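Local structure of penicillin binding protein 2X (Streptococcus thermophilus, 5U47) at residues A[25-30]-A[186-191]; A[50-55]-A[112-117]. The protein probably acts as a septal transpeptidase that cross-links glycan strands of cell-wall peptidoglycan and is inactivated by beta-lactams that acylate its active-site serine. The protein carries 1 engineered substitution. All coordinates share one frame; numbering follows the deposited sequence.

Interaction 1 of 2, residues A[25-30]-A[186-191]; sequences KTIVAA and GTDGEA
T26, I27 and V28 pair antiparallel with A191, E190 and G189, the short strand axes coming within 4.3 Å of each other. T26 and A191 form one hydrogen-bonded pair: T26 N donates to A191 O over 2.9 Å, and A191 N returns a bond to T26 O. V28 and G189 form the next, and its two bonds are unlike. G189 N reaches V28 O at 2.7 Å, in the carbonyl plane, whereas V28 N stands above the carbonyl plane of G189, its N-H nonetheless pointing almost straight at the oxygen (171°). Between them, I27 and E190 make the non-hydrogen-bonded pair.

The result is the edge of a three-stranded antiparallel sheet in the dimerisation-domain region: 189-192 is the central strand, flanked by 26-28 and 207-210, and I27 N turns outward to D165 OD2. On the V28 face, V28 CG2, anti to the carbonyl carbon, lies 3.6 Å from A191 CB. On the I27 face the side chain of E190, its CD set by a bend at chi2 (78°), crosses the lysine chain of K25 at about a right angle. E190 OE1 comes 3.2 Å from K25 CB, while K25 NZ remains 5.8 Å from E190 OE1, so any attraction between the charges acts without direct contact. A water donates to E190 OE1 and, weakly, to K25 O.

Beyond the paired residues D188 takes over. Its OD2 rests 3.4 Å from I27 CG2, and its OD1 accepts a weak bond from A30 N. A30 CB packs 3.7 Å from G186 CA and also meets T187 O. A water bridges A30 O and G186 N.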
loop_
_atom_site.group_PDB
_atom_site.type_symbol
_atom_site.label_atom_id
_atom_site.label_comp_id
_atom_site.label_asym_id
_atom_site.label_seq_id
_atom_site.Cartn_x
_atom_site.Cartn_y
_atom_site.Cartn_z
ATOM N N LYS A 25 -16.942 5.942 -34.901
ATOM C CA LYS A 25 -15.605 5.736 -34.352
ATOM C C LYS A 25 -15.517 4.552 -33.381
ATOM O O LYS A 25 -16.525 4.094 -32.840
ATOM C CB LYS A 25 -15.173 6.995 -33.596
ATOM C CG LYS A 25 -15.139 8.281 -34.420
ATOM C CD LYS A 25 -13.969 8.302 -35.384
ATOM C CE LYS A 25 -13.917 9.605 -36.163
ATOM N NZ LYS A 25 -13.807 10.814 -35.290
ATOM N N THR A 26 -14.286 4.091 -33.166
ATOM C CA THR A 26 -13.971 3.017 -32.233
ATOM C C THR A 26 -12.824 3.507 -31.364
ATOM O O THR A 26 -11.853 4.054 -31.874
ATOM C CB THR A 26 -13.506 1.742 -32.962
ATOM O OG1 THR A 26 -14.508 1.333 -33.894
ATOM C CG2 THR A 26 -13.223 0.601 -31.977
ATOM N N ILE A 27 -12.950 3.313 -30.058
ATOM C CA ILE A 27 -11.924 3.713 -29.118
ATOM C C ILE A 27 -10.643 2.901 -29.341
ATOM O O ILE A 27 -10.694 1.705 -29.655
ATOM C CB ILE A 27 -12.416 3.516 -27.660
ATOM C CG1 ILE A 27 -13.603 4.446 -27.368
ATOM C CG2 ILE A 27 -11.287 3.766 -26.652
ATOM C CD1 ILE A 27 -14.310 4.146 -26.060
ATOM N N VAL A 28 -9.507 3.586 -29.223
ATOM C CA VAL A 28 -8.184 2.969 -29.294
ATOM C C VAL A 28 -7.592 3.202 -27.900
ATOM O O VAL A 28 -7.336 4.340 -27.497
ATOM C CB VAL A 28 -7.303 3.583 -30.406
ATOM C CG1 VAL A 28 -5.910 2.972 -30.410
ATOM C CG2 VAL A 28 -7.942 3.366 -31.762
ATOM N N ALA A 29 -7.446 2.130 -27.137
ATOM C CA ALA A 29 -6.933 2.233 -25.789
ATOM C C ALA A 29 -5.507 2.741 -25.797
ATOM O O ALA A 29 -4.698 2.332 -26.615
ATOM C CB ALA A 29 -6.993 0.878 -25.093
ATOM N N ALA A 30 -5.220 3.659 -24.899
ATOM C CA ALA A 30 -3.874 4.175 -24.740
ATOM C C ALA A 30 -3.005 3.125 -24.038
ATOM O O ALA A 30 -3.515 2.225 -23.353
ATOM C CB ALA A 30 -3.909 5.447 -23.903
ATOM N N GLY A 186 -4.075 6.101 -19.893
ATOM C CA GLY A 186 -3.829 7.256 -20.732
ATOM C C GLY A 186 -5.139 7.829 -21.250
ATOM O O GLY A 186 -6.221 7.451 -20.804
ATOM N N THR A 187 -5.035 8.751 -22.188
ATOM C CA THR A 187 -6.204 9.317 -22.820
ATOM C C THR A 187 -6.398 8.495 -24.067
ATOM O O THR A 187 -5.499 8.380 -24.910
ATOM C CB THR A 187 -5.999 10.807 -23.140
ATOM O OG1 THR A 187 -5.702 11.492 -21.914
ATOM C CG2 THR A 187 -7.253 11.425 -23.799
ATOM N N ASP A 188 -7.571 7.907 -24.184
ATOM C CA ASP A 188 -7.866 7.073 -25.327
ATOM C C ASP A 188 -7.794 7.794 -26.675
ATOM O O ASP A 188 -7.991 9.004 -26.773
ATOM C CB ASP A 188 -9.238 6.441 -25.172
ATOM C CG ASP A 188 -9.277 5.386 -24.087
ATOM O OD1 ASP A 188 -8.202 4.822 -23.717
ATOM O OD2 ASP A 188 -10.394 5.104 -23.607
ATOM N N GLY A 189 -7.448 7.009 -27.693
ATOM C CA GLY A 189 -7.375 7.459 -29.065
ATOM C C GLY A 189 -8.679 7.113 -29.752
ATOM O O GLY A 189 -9.624 6.668 -29.110
ATOM N N GLU A 190 -8.715 7.276 -31.064
ATOM C CA GLU A 190 -9.923 7.041 -31.814
ATOM C C GLU A 190 -9.522 6.564 -33.199
ATOM O O GLU A 190 -8.494 6.992 -33.727
ATOM C CB GLU A 190 -10.684 8.369 -31.920
ATOM C CG GLU A 190 -12.191 8.253 -32.010
ATOM C CD GLU A 190 -12.855 7.965 -30.668
ATOM O OE1 GLU A 190 -13.964 7.387 -30.661
ATOM O OE2 GLU A 190 -12.289 8.320 -29.618
ATOM N N ALA A 191 -10.307 5.665 -33.775
ATOM C CA ALA A 191 -10.037 5.192 -35.122
ATOM C C ALA A 191 -11.317 4.831 -35.851
ATOM O O ALA A 191 -12.365 4.590 -35.240
ATOM C CB ALA A 191 -9.109 3.992 -35.089
HETATM O O HOH W 1 -16.091 5.998 -30.035
HETATM O O HOH W 2 -14.788 2.386 -36.450
HETATM O O HOH W 3 -4.449 3.110 -20.839
#

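Interaction 2 of 2, residues A[50-55]-A[112-117]; sequences YSIYAI and KGITYS
Y50 and I114 are joined by a single antiparallel bridge in which G113 and I114 both face Y50, a G1 beta bulge. Y50 N donates to I114 O at 2.7 Å, and I114 N donates to Y50 O. G113 provides the positive phi (68°) of the bulge. The same I114 O also sits at the edge of the Y50 ring, in its plane and 3.5 Å from Y50 CD1, so one carbonyl meets both the backbone and the ring of Y50. Beyond it the tyrosines Y50 and Y116 lie side by side, pointing the same way. Their contact is not a stack: Y50 CE1 is 4.1 Å from Y116 CB, and Y50 OH approaches the edge of the Y116 ring at CD1. K119, further along helix 116-128, adds a cation-pi contact to the Y50 ring. The helix begins just after the bulge, with T115 as its N-cap and T115 OG1 weakly bonded to V118 N.

At S51 the hydroxyl carries the contact. CG of K112 passes 3.5 Å from S51 OG, and a water links that hydroxyl to G113 N, the bulge amide whose angle to Y50 O is too poor for a hydrogen bond. I52 follows on the buried side, where I52 touches L82 and I114 touches L86 of helix 72-86. CG2 of I52 occupies the position between the backbone N and the carbonyl carbon, and meets I114 CD1 at 4.0 Å.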
loop_
_atom_site.group_PDB
_atom_site.type_symbol
_atom_site.label_atom_id
_atom_site.label_comp_id
_atom_site.label_asym_id
_atom_site.label_seq_id
_atom_site.Cartn_x
_atom_site.Cartn_y
_atom_site.Cartn_z
ATOM N N TYR A 50 -0.318 -9.934 -31.449
ATOM C CA TYR A 50 -1.199 -9.720 -32.600
ATOM C C TYR A 50 -1.966 -10.941 -33.048
ATOM O O TYR A 50 -1.499 -12.072 -32.889
ATOM C CB TYR A 50 -0.374 -9.191 -33.757
ATOM C CG TYR A 50 0.295 -7.880 -33.469
ATOM C CD1 TYR A 50 1.529 -7.833 -32.830
ATOM C CD2 TYR A 50 -0.295 -6.683 -33.842
ATOM C CE1 TYR A 50 2.152 -6.625 -32.557
ATOM C CE2 TYR A 50 0.327 -5.464 -33.590
ATOM C CZ TYR A 50 1.549 -5.447 -32.942
ATOM O OH TYR A 50 2.180 -4.250 -32.682
ATOM N N SER A 51 -3.152 -10.683 -33.600
ATOM C CA SER A 51 -4.030 -11.707 -34.133
ATOM C C SER A 51 -4.139 -11.451 -35.624
ATOM O O SER A 51 -4.445 -10.317 -36.045
ATOM C CB SER A 51 -5.421 -11.654 -33.504
ATOM O OG SER A 51 -5.376 -11.951 -32.124
ATOM N N ILE A 52 -3.905 -12.504 -36.412
ATOM C CA ILE A 52 -3.907 -12.396 -37.876
ATOM C C ILE A 52 -5.290 -12.706 -38.465
ATOM O O ILE A 52 -5.965 -13.645 -38.044
ATOM C CB ILE A 52 -2.792 -13.277 -38.524
ATOM C CG1 ILE A 52 -2.655 -12.951 -40.016
ATOM C CG2 ILE A 52 -3.034 -14.775 -38.305
ATOM C CD1 ILE A 52 -1.494 -13.657 -40.694
ATOM N N TYR A 53 -5.698 -11.891 -39.434
ATOM C CA TYR A 53 -6.978 -12.054 -40.128
ATOM C C TYR A 53 -6.773 -11.992 -41.625
ATOM O O TYR A 53 -5.790 -11.427 -42.105
ATOM C CB TYR A 53 -7.963 -10.952 -39.735
ATOM C CG TYR A 53 -8.324 -10.965 -38.279
ATOM C CD1 TYR A 53 -7.516 -10.321 -37.338
ATOM C CD2 TYR A 53 -9.472 -11.608 -37.834
ATOM C CE1 TYR A 53 -7.834 -10.333 -35.992
ATOM C CE2 TYR A 53 -9.802 -11.623 -36.490
ATOM C CZ TYR A 53 -8.977 -10.986 -35.567
ATOM O OH TYR A 53 -9.298 -10.999 -34.225
ATOM N N ALA A 54 -7.716 -12.575 -42.355
ATOM C CA ALA A 54 -7.684 -12.573 -43.818
ATOM C C ALA A 54 -9.062 -12.181 -44.338
ATOM O O ALA A 54 -10.054 -12.833 -44.016
ATOM C CB ALA A 54 -7.266 -13.944 -44.351
ATOM N N ILE A 55 -9.131 -11.084 -45.092
ATOM C CA ILE A 55 -10.394 -10.659 -45.680
ATOM C C ILE A 55 -10.527 -11.364 -47.033
ATOM O O ILE A 55 -9.700 -11.155 -47.930
ATOM C CB ILE A 55 -10.482 -9.134 -45.847
ATOM C CG1 ILE A 55 -10.532 -8.467 -44.471
ATOM C CG2 ILE A 55 -11.722 -8.768 -46.676
ATOM C CD1 ILE A 55 -10.562 -6.953 -44.535
ATOM N N LYS A 112 -3.128 -16.210 -33.054
ATOM C CA LYS A 112 -3.249 -15.198 -32.005
ATOM C C LYS A 112 -2.017 -15.218 -31.113
ATOM O O LYS A 112 -1.297 -16.213 -31.070
ATOM C CB LYS A 112 -4.482 -15.492 -31.155
ATOM C CG LYS A 112 -5.782 -15.424 -31.926
ATOM C CD LYS A 112 -6.987 -15.624 -31.022
ATOM C CE LYS A 112 -8.271 -15.291 -31.774
ATOM N NZ LYS A 112 -9.471 -15.351 -30.896
ATOM N N GLY A 113 -1.786 -14.124 -30.393
ATOM C CA GLY A 113 -0.626 -14.012 -29.511
ATOM C C GLY A 113 0.691 -13.958 -30.258
ATOM O O GLY A 113 1.739 -14.313 -29.723
ATOM N N ILE A 114 0.636 -13.490 -31.498
ATOM C CA ILE A 114 1.816 -13.386 -32.334
ATOM C C ILE A 114 2.632 -12.190 -31.887
ATOM O O ILE A 114 2.086 -11.094 -31.725
ATOM C CB ILE A 114 1.417 -13.180 -33.818
ATOM C CG1 ILE A 114 0.536 -14.331 -34.298
ATOM C CG2 ILE A 114 2.664 -13.021 -34.680
ATOM C CD1 ILE A 114 -0.124 -14.095 -35.645
ATOM N N THR A 115 3.934 -12.388 -31.708
ATOM C CA THR A 115 4.822 -11.307 -31.300
ATOM C C THR A 115 4.973 -10.287 -32.414
ATOM O O THR A 115 4.640 -10.552 -33.573
ATOM C CB THR A 115 6.231 -11.825 -30.973
ATOM O OG1 THR A 115 6.810 -12.411 -32.152
ATOM C CG2 THR A 115 6.184 -12.866 -29.841
ATOM N N TYR A 116 5.512 -9.133 -32.055
ATOM C CA TYR A 116 5.750 -8.043 -32.996
ATOM C C TYR A 116 6.760 -8.432 -34.094
ATOM O O TYR A 116 6.546 -8.144 -35.271
ATOM C CB TYR A 116 6.214 -6.795 -32.235
ATOM C CG TYR A 116 6.668 -5.645 -33.102
ATOM C CD1 TYR A 116 5.735 -4.780 -33.702
ATOM C CD2 TYR A 116 8.027 -5.386 -33.299
ATOM C CE1 TYR A 116 6.148 -3.713 -34.493
ATOM C CE2 TYR A 116 8.445 -4.309 -34.084
ATOM C CZ TYR A 116 7.501 -3.480 -34.678
ATOM O OH TYR A 116 7.910 -2.419 -35.455
ATOM N N SER A 117 7.846 -9.095 -33.701
ATOM C CA SER A 117 8.885 -9.510 -34.657
ATOM C C SER A 117 8.343 -10.463 -35.721
ATOM O O SER A 117 8.652 -10.319 -36.910
ATOM C CB SER A 117 10.065 -10.163 -33.922
ATOM O OG SER A 117 11.147 -10.424 -34.810
HETATM O O HOH W 4 -3.387 -11.749 -29.966
#

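Overall arrangement
Interactions 1 and 2 illustrate how one region can be tied together in two ways, one by pairing of two strands, the other by a single bulged bridge between a strand and the residues leading into a helix. The pairing of 25-30 with 186-191 spans 155 intervening residues, and 50-55 with 112-117 falls wholly within this span. Their centres are 20 Å apart and their nearest atoms about 11 Å, so they do not touch. Interaction 1 belongs to the small sheet; interaction 2 involves strand 42-55 of the mixed sheet, against which the non-strand segment 112-117 is set. Their centres lie about 30 and 37 Å from the chain's centre, on the same side, in the dimerisation-domain region.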